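Local atomic coordinates of Ent-copalyl diphosphate synthase (Streptomyces platensis, PDB entry 5BP8), a protein that belongs to the terpene cyclase superfamily, is built mainly of helices and loops, and carries a C-terminal region related in sequence to squalene-hopene cyclases. Residues Arg325-Met330 / Ala370-Ala375; Asp309-Leu314 / Ala353-Ala358; Val31-Arg36 / Cys219-Thr224. One frame throughout, in Å; residues are numbered along the deposited sequence.

Contact 1: residues Arg325-Met330 / Ala370-Ala375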
loop_
_atom_site.group_PDB
_atom_site.type_symbol
_atom_site.label_atom_id
_atom_site.label_comp_id
_atom_site.label_asym_id
_atom_site.label_seq_id
_atom_site.Cartn_x
_atom_site.Cartn_y
_atom_site.Cartn_z
ATOM N N ARG A 325 0.173 -20.734 18.287
ATOM C CA ARG A 325 0.791 -19.837 19.258
ATOM C C ARG A 325 1.476 -18.692 18.524
ATOM O O ARG A 325 2.259 -18.945 17.590
ATOM C CB ARG A 325 1.825 -20.556 20.104
ATOM C CG ARG A 325 1.301 -20.938 21.457
ATOM C CD ARG A 325 2.394 -21.598 22.257
ATOM N NE ARG A 325 1.915 -21.911 23.593
ATOM C CZ ARG A 325 2.592 -22.644 24.474
ATOM N NH1 ARG A 325 3.793 -23.118 24.168
ATOM N NH2 ARG A 325 2.060 -22.871 25.670
ATOM N N PRO A 326 1.195 -17.445 18.937
ATOM C CA PRO A 326 1.755 -16.284 18.232
ATOM C C PRO A 326 3.167 -15.930 18.687
ATOM O O PRO A 326 3.496 -14.760 18.834
ATOM C CB PRO A 326 0.763 -15.172 18.580
ATOM C CG PRO A 326 0.327 -15.528 19.980
ATOM C CD PRO A 326 0.246 -17.033 19.985
ATOM N N ASP A 327 4.020 -16.937 18.863
ATOM C CA ASP A 327 5.362 -16.693 19.347
ATOM C C ASP A 327 6.238 -15.922 18.376
ATOM O O ASP A 327 7.112 -15.193 18.823
ATOM C CB ASP A 327 6.034 -18.002 19.746
ATOM C CG ASP A 327 5.416 -18.610 21.013
ATOM O OD1 ASP A 327 4.908 -17.863 21.875
ATOM O OD2 ASP A 327 5.460 -19.846 21.143
ATOM N N SER A 328 6.007 -16.061 17.070
ATOM C CA SER A 328 6.768 -15.318 16.075
ATOM C C SER A 328 6.670 -13.808 16.262
ATOM O O SER A 328 7.555 -13.094 15.818
ATOM C CB SER A 328 6.336 -15.672 14.638
ATOM O OG SER A 328 4.936 -15.477 14.455
ATOM N N LEU A 329 5.598 -13.325 16.883
ATOM C CA LEU A 329 5.454 -11.893 17.166
ATOM C C LEU A 329 6.419 -11.389 18.241
ATOM O O LEU A 329 6.731 -10.210 18.269
ATOM C CB LEU A 329 4.023 -11.561 17.562
ATOM C CG LEU A 329 2.959 -11.799 16.497
ATOM C CD1 LEU A 329 1.564 -11.585 17.052
ATOM C CD2 LEU A 329 3.212 -10.886 15.297
HETATM N N MSE A 330 6.912 -12.284 19.111
HETATM C CA MSE A 330 7.797 -11.866 20.217
HETATM C C MSE A 330 9.138 -11.338 19.749
HETATM O O MSE A 330 9.742 -10.523 20.449
HETATM C CB MSE A 330 7.955 -13.011 21.247
HETATM C CG MSE A 330 6.608 -13.491 21.792
HETATM SE SE MSE A 330 5.664 -12.140 22.888
HETATM C CE MSE A 330 4.220 -11.759 21.616
ATOM N N ALA A 370 -2.807 -17.472 28.762
ATOM C CA ALA A 370 -3.045 -16.109 29.231
ATOM C C ALA A 370 -1.819 -15.472 29.889
ATOM O O ALA A 370 -1.586 -14.277 29.723
ATOM C CB ALA A 370 -4.254 -16.039 30.164
ATOM N N GLY A 371 -1.021 -16.262 30.607
ATOM C CA GLY A 371 0.206 -15.736 31.219
ATOM C C GLY A 371 1.312 -15.480 30.215
ATOM O O GLY A 371 2.124 -14.573 30.383
ATOM N N ARG A 372 1.352 -16.284 29.163
ATOM C CA ARG A 372 2.373 -16.162 28.142
ATOM C C ARG A 372 2.351 -14.769 27.455
ATOM O O ARG A 372 3.406 -14.210 27.146
ATOM C CB ARG A 372 2.148 -17.248 27.104
ATOM C CG ARG A 372 3.371 -17.669 26.328
ATOM C CD ARG A 372 3.034 -18.956 25.596
ATOM N NE ARG A 372 4.059 -19.329 24.639
ATOM C CZ ARG A 372 5.225 -19.897 24.942
ATOM N NH1 ARG A 372 5.558 -20.172 26.207
ATOM N NH2 ARG A 372 6.074 -20.188 23.962
ATOM N N TYR A 373 1.154 -14.214 27.242
ATOM C CA TYR A 373 1.013 -12.964 26.454
ATOM C C TYR A 373 0.271 -11.842 27.177
ATOM O O TYR A 373 0.178 -10.707 26.679
ATOM C CB TYR A 373 0.314 -13.275 25.128
ATOM C CG TYR A 373 0.907 -14.453 24.389
ATOM C CD1 TYR A 373 2.172 -14.378 23.811
ATOM C CD2 TYR A 373 0.209 -15.653 24.277
ATOM C CE1 TYR A 373 2.719 -15.465 23.144
ATOM C CE2 TYR A 373 0.742 -16.730 23.606
ATOM C CZ TYR A 373 1.996 -16.628 23.040
ATOM O OH TYR A 373 2.516 -17.732 22.393
ATOM N N GLY A 374 -0.231 -12.142 28.378
ATOM C CA GLY A 374 -1.145 -11.257 29.080
ATOM C C GLY A 374 -0.555 -9.892 29.262
ATOM O O GLY A 374 -1.212 -8.893 28.975
ATOM N N ALA A 375 0.698 -9.854 29.700
ATOM C CA ALA A 375 1.440 -8.613 29.871
ATOM C C ALA A 375 1.575 -7.795 28.613
ATOM O O ALA A 375 1.413 -6.575 28.638
ATOM C CB ALA A 375 2.839 -8.909 30.347
#
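R372 and Y373, near the start of helix 370-386, meet R325, P326, D327 and M330 of the loop that follows helix 307-319: a partly buried salt bridge beside an aromatic contact, near the periphery of the chain. The acid at its middle is D327. R372 grips it side-on with two nitrogens, one to each oxygen: NH2 reaches OD2 of D327 at 2.9 Å in a nearly straight bond (171°), and NE reaches OD1 of D327 at 3.2 Å through the syn lone pair, with a more bent N-H...O angle of 137°. OD1 also accepts a very short bond, 2.5 Å, from OH of Y373, and lies at the edge of that ring. With CG anti to the backbone N (chi1 -155°) and the chain extended as far as NE, R372 reaches across to D327. Its guanidinium lies flat against that of R325, centres 3.8 Å apart. Salt bridges from R372 to D327 and from R325 to D369 would offset the repulsion of these like charges. The Y373 ring is sandwiched: CG of P326 sits 3.9 Å from its centroid over one face, CB of R372 covers the opposite face, and SE of M330, a selenomethionine, lies at the edge, 5.5 Å from the centroid. Together these make a side-on bidentate Arg-Asp salt bridge with an Arg-Arg stack, joined to a proline CH-pi contact and a Met-aromatic contact.

Contact 2: residues Asp309-Leu314 / Ala353-Ala358; sequences DTAAVL and AHILEA
A311 CB sits over one face of the peptide group between H354 and I355, 3.5 Å from H354 O and 3.6 Å from H354 C. The imidazole of H354 is the flat side group here, yet A311 meets that side chain through CB alone, at a CB-CB distance of 4.2 Å. CG of H354 is anti to the carbonyl carbon (chi1 -65°); the polar partner of the ring is D308, which hydrogen-bonds ND1, and the ring of W266 meets it at about 85°. Flanking the methyl of A311, CG1 of I355 approaches to 3.7 Å. One turn later the roles reverse: CB of A358 rests 3.5 Å from the carbonyl O of A311, and CB of L314 lies 4.4 Å from CB of A358, a looser contact. No hydrogen bond crosses the interface. Small residues account for how close the helices come: the axes of the two short segments approach to 8.1 Å, with an angle of 32° between their N-to-C directions, and A311 CA lies 5.1 Å from I355 CA. D306, D308 and D309, at and just before the start of the segment 309-314, match the DXDD signature of class II terpene cyclases. The buried pair is enclosed by other helices: 260-274 packs on D309, A312 and V313 of helix 307-319, while helix 349-365 is flanked by 402-416, through A353, H354 and E357, and by 370-386, through I355 and L356.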
loop_
_atom_site.group_PDB
_atom_site.type_symbol
_atom_site.label_atom_id
_atom_site.label_comp_id
_atom_site.label_asym_id
_atom_site.label_seq_id
_atom_site.Cartn_x
_atom_site.Cartn_y
_atom_site.Cartn_z
ATOM N N ASP A 309 1.585 -8.084 9.078
ATOM C CA ASP A 309 1.103 -9.201 8.335
ATOM C C ASP A 309 1.068 -10.478 9.183
ATOM O O ASP A 309 0.107 -11.254 9.089
ATOM C CB ASP A 309 1.953 -9.428 7.083
ATOM C CG ASP A 309 1.706 -8.372 6.036
ATOM O OD1 ASP A 309 0.547 -8.251 5.615
ATOM O OD2 ASP A 309 2.662 -7.640 5.677
ATOM N N THR A 310 2.087 -10.664 10.014
ATOM C CA THR A 310 2.159 -11.866 10.862
ATOM C C THR A 310 0.957 -11.887 11.818
ATOM O O THR A 310 0.271 -12.908 11.925
ATOM C CB THR A 310 3.493 -11.927 11.640
ATOM O OG1 THR A 310 4.577 -12.054 10.713
ATOM C CG2 THR A 310 3.540 -13.150 12.572
ATOM N N ALA A 311 0.700 -10.760 12.482
ATOM C CA ALA A 311 -0.412 -10.647 13.441
ATOM C C ALA A 311 -1.753 -10.846 12.737
ATOM O O ALA A 311 -2.595 -11.597 13.201
ATOM C CB ALA A 311 -0.373 -9.317 14.158
ATOM N N ALA A 312 -1.939 -10.216 11.570
ATOM C CA ALA A 312 -3.187 -10.368 10.833
ATOM C C ALA A 312 -3.424 -11.820 10.423
ATOM O O ALA A 312 -4.556 -12.299 10.425
ATOM C CB ALA A 312 -3.200 -9.495 9.584
ATOM N N VAL A 313 -2.364 -12.486 9.994
ATOM C CA VAL A 313 -2.451 -13.846 9.527
ATOM C C VAL A 313 -2.750 -14.802 10.690
ATOM O O VAL A 313 -3.611 -15.672 10.554
ATOM C CB VAL A 313 -1.194 -14.256 8.739
ATOM C CG1 VAL A 313 -1.112 -15.767 8.583
ATOM C CG2 VAL A 313 -1.201 -13.602 7.378
ATOM N N LEU A 314 -2.084 -14.606 11.822
ATOM C CA LEU A 314 -2.353 -15.414 13.024
ATOM C C LEU A 314 -3.795 -15.249 13.481
ATOM O O LEU A 314 -4.462 -16.231 13.786
ATOM C CB LEU A 314 -1.407 -15.042 14.150
ATOM C CG LEU A 314 0.034 -15.532 13.993
ATOM C CD1 LEU A 314 0.986 -14.767 14.896
ATOM C CD2 LEU A 314 0.086 -17.036 14.297
ATOM N N ALA A 353 -2.139 -2.342 16.989
ATOM C CA ALA A 353 -3.543 -2.782 17.009
ATOM C C ALA A 353 -3.717 -4.224 16.549
ATOM O O ALA A 353 -4.419 -5.014 17.211
ATOM C CB ALA A 353 -4.428 -1.852 16.177
ATOM N N HIS A 354 -3.093 -4.595 15.422
ATOM C CA HIS A 354 -3.256 -5.932 14.896
ATOM C C HIS A 354 -2.584 -6.996 15.798
ATOM O O HIS A 354 -3.104 -8.112 15.960
ATOM C CB HIS A 354 -2.797 -5.984 13.416
ATOM C CG HIS A 354 -3.663 -5.154 12.518
ATOM N ND1 HIS A 354 -3.204 -4.544 11.365
ATOM C CD2 HIS A 354 -4.968 -4.816 12.626
ATOM C CE1 HIS A 354 -4.189 -3.860 10.815
ATOM N NE2 HIS A 354 -5.267 -4.000 11.562
ATOM N N ILE A 355 -1.483 -6.622 16.423
ATOM C CA ILE A 355 -0.826 -7.488 17.391
ATOM C C ILE A 355 -1.703 -7.659 18.631
ATOM O O ILE A 355 -1.833 -8.771 19.143
ATOM C CB ILE A 355 0.585 -6.983 17.737
ATOM C CG1 ILE A 355 1.459 -7.153 16.493
ATOM C CG2 ILE A 355 1.226 -7.815 18.851
ATOM C CD1 ILE A 355 2.736 -6.382 16.528
ATOM N N LEU A 356 -2.339 -6.588 19.063
ATOM C CA LEU A 356 -3.294 -6.693 20.176
ATOM C C LEU A 356 -4.410 -7.687 19.863
ATOM O O LEU A 356 -4.787 -8.510 20.729
ATOM C CB LEU A 356 -3.843 -5.332 20.550
ATOM C CG LEU A 356 -4.902 -5.282 21.657
ATOM C CD1 LEU A 356 -4.350 -5.890 22.924
ATOM C CD2 LEU A 356 -5.350 -3.878 21.931
ATOM N N GLU A 357 -4.930 -7.653 18.633
ATOM C CA GLU A 357 -5.944 -8.614 18.228
ATOM C C GLU A 357 -5.415 -10.047 18.208
ATOM O O GLU A 357 -6.087 -10.950 18.714
ATOM C CB GLU A 357 -6.558 -8.269 16.879
ATOM C CG GLU A 357 -7.251 -6.902 16.872
ATOM C CD GLU A 357 -7.808 -6.543 15.512
ATOM O OE1 GLU A 357 -7.107 -6.825 14.486
ATOM O OE2 GLU A 357 -8.938 -5.995 15.475
ATOM N N ALA A 358 -4.260 -10.279 17.592
ATOM C CA ALA A 358 -3.755 -11.639 17.499
ATOM C C ALA A 358 -3.546 -12.222 18.915
ATOM O O ALA A 358 -3.970 -13.359 19.205
ATOM C CB ALA A 358 -2.471 -11.689 16.719
#

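Contact 3: residues Val31-Arg36 / Cys219-Thr224; sequences VYDTAR and CSPAAT
D33 of helix 31-40 reaches across to A222 at the N-terminus of helix 221-228, an N-cap region in which S220 holds the capping position. From its CB, directed at the other segment, the side chain of D33 leads first to CG, which lies 3.7 Å from CB of A222. Beyond it, OD2 accepts a hydrogen bond from A222 N at 2.8 Å, with an N-H...O angle of 154°; the donor stands 45° out of the carboxylate plane. The same oxygen packs against the proline ring, 3.1 Å from CD of P221. OD1 lies in plane at the edge of the Y32 ring and accepts from a water at 2.7 Å, and that water in turn accepts from OG of S220. S220 OG itself takes A223 N in a nearly straight bond (173°). Two successive first-turn amides are thus satisfied by different side chains, and the helix end would favour the negative charge of D33. R36 contributes CB, 3.5 Å from CB of A222; its guanidinium leads away to a salt bridge with E80. Behind the cap, T224 N and T224 OG1 both donate to S220 O, from opposite faces of its carbonyl plane, OG1 at 2.7 Å.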
loop_
_atom_site.group_PDB
_atom_site.type_symbol
_atom_site.label_atom_id
_atom_site.label_comp_id
_atom_site.label_asym_id
_atom_site.label_seq_id
_atom_site.Cartn_x
_atom_site.Cartn_y
_atom_site.Cartn_z
ATOM N N VAL A 31 0.643 5.257 -11.095
ATOM C CA VAL A 31 1.580 5.958 -11.965
ATOM C C VAL A 31 3.027 5.547 -11.711
ATOM O O VAL A 31 3.786 5.348 -12.651
ATOM C CB VAL A 31 1.414 7.479 -11.766
ATOM C CG1 VAL A 31 2.548 8.256 -12.409
ATOM C CG2 VAL A 31 0.052 7.928 -12.305
ATOM N N TYR A 32 3.429 5.410 -10.452
ATOM C CA TYR A 32 4.882 5.258 -10.179
ATOM C C TYR A 32 5.550 4.120 -10.964
ATOM O O TYR A 32 6.511 4.361 -11.711
ATOM C CB TYR A 32 5.194 5.098 -8.667
ATOM C CG TYR A 32 6.665 4.869 -8.464
ATOM C CD1 TYR A 32 7.549 5.937 -8.380
ATOM C CD2 TYR A 32 7.201 3.589 -8.446
ATOM C CE1 TYR A 32 8.898 5.742 -8.262
ATOM C CE2 TYR A 32 8.577 3.382 -8.335
ATOM C CZ TYR A 32 9.426 4.473 -8.244
ATOM O OH TYR A 32 10.804 4.314 -8.116
ATOM N N ASP A 33 5.053 2.876 -10.828
ATOM C CA ASP A 33 5.734 1.760 -11.480
ATOM C C ASP A 33 5.442 1.755 -12.974
ATOM O O ASP A 33 6.242 1.267 -13.760
ATOM C CB ASP A 33 5.374 0.371 -10.908
ATOM C CG ASP A 33 6.387 -0.136 -9.881
ATOM O OD1 ASP A 33 6.756 0.616 -8.957
ATOM O OD2 ASP A 33 6.775 -1.315 -9.946
ATOM N N THR A 34 4.283 2.238 -13.378
ATOM C CA THR A 34 3.986 2.302 -14.793
ATOM C C THR A 34 5.050 3.153 -15.498
ATOM O O THR A 34 5.594 2.760 -16.575
ATOM C CB THR A 34 2.555 2.864 -15.015
ATOM O OG1 THR A 34 1.594 1.988 -14.418
ATOM C CG2 THR A 34 2.264 2.998 -16.469
ATOM N N ALA A 35 5.363 4.304 -14.898
ATOM C CA ALA A 35 6.432 5.157 -15.397
ATOM C C ALA A 35 7.818 4.478 -15.305
ATOM O O ALA A 35 8.628 4.561 -16.251
ATOM C CB ALA A 35 6.437 6.484 -14.666
ATOM N N ARG A 36 8.094 3.800 -14.188
ATOM C CA ARG A 36 9.352 3.074 -14.076
ATOM C C ARG A 36 9.524 2.070 -15.239
ATOM O O ARG A 36 10.640 1.953 -15.777
ATOM C CB ARG A 36 9.525 2.373 -12.731
ATOM C CG ARG A 36 9.748 3.290 -11.516
ATOM C CD ARG A 36 10.979 4.202 -11.608
ATOM N NE ARG A 36 10.667 5.362 -12.432
ATOM C CZ ARG A 36 11.467 5.900 -13.341
ATOM N NH1 ARG A 36 10.997 6.898 -14.100
ATOM N NH2 ARG A 36 12.727 5.495 -13.484
ATOM N N CYS A 219 8.709 -8.320 -4.980
ATOM C CA CYS A 219 7.334 -8.097 -5.450
ATOM C C CYS A 219 7.093 -6.704 -6.078
ATOM O O CYS A 219 5.995 -6.133 -5.924
ATOM C CB CYS A 219 6.308 -8.346 -4.326
ATOM S SG CYS A 219 6.284 -10.070 -3.737
ATOM N N SER A 220 8.104 -6.190 -6.801
ATOM C CA SER A 220 8.047 -4.899 -7.466
ATOM C C SER A 220 8.312 -5.059 -8.944
ATOM O O SER A 220 9.401 -5.520 -9.320
ATOM C CB SER A 220 9.151 -3.984 -6.946
ATOM O OG SER A 220 9.255 -2.822 -7.765
ATOM N N PRO A 221 7.386 -4.619 -9.790
ATOM C CA PRO A 221 7.742 -4.640 -11.219
ATOM C C PRO A 221 8.959 -3.765 -11.540
ATOM O O PRO A 221 9.833 -4.171 -12.328
ATOM C CB PRO A 221 6.469 -4.108 -11.889
ATOM C CG PRO A 221 5.399 -4.507 -10.968
ATOM C CD PRO A 221 5.961 -4.293 -9.594
ATOM N N ALA A 222 9.032 -2.563 -10.969
ATOM C CA ALA A 222 10.172 -1.676 -11.227
ATOM C C ALA A 222 11.519 -2.312 -10.792
ATOM O O ALA A 222 12.496 -2.253 -11.523
ATOM C CB ALA A 222 9.983 -0.332 -10.512
ATOM N N ALA A 223 11.558 -2.875 -9.587
ATOM C CA ALA A 223 12.801 -3.476 -9.072
ATOM C C ALA A 223 13.216 -4.641 -9.970
ATOM O O ALA A 223 14.413 -4.858 -10.216
ATOM C CB ALA A 223 12.611 -3.945 -7.633
ATOM N N THR A 224 12.220 -5.401 -10.446
ATOM C CA THR A 224 12.462 -6.536 -11.321
ATOM C C THR A 224 13.051 -6.074 -12.640
ATOM O O THR A 224 13.988 -6.702 -13.166
ATOM C CB THR A 224 11.185 -7.382 -11.564
ATOM O OG1 THR A 224 10.587 -7.763 -10.303
ATOM C CG2 THR A 224 11.504 -8.637 -12.356
HETATM O O HOH W 1 7.650 -0.901 -6.965
#

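Contact 3 comes first along the chain and closes before the other two open; contacts 1 and 2 then interleave, their segments alternating. Contacts 1 and 2 are neighbours, with centres 12 Å apart, and they touch: the loop 325-330 lies on helix 307-319, where P326 meets L314, and L329 and S328 meet T310. Helices 349-365 and 370-386, which supply their second segments, are consecutive. Contact 3 lies on the opposite side of the chain's centre, its own centre 29 Å from that of contact 2 and 38 Å from that of contact 1. This separation is consistent with the two helical domains of class II terpene cyclases.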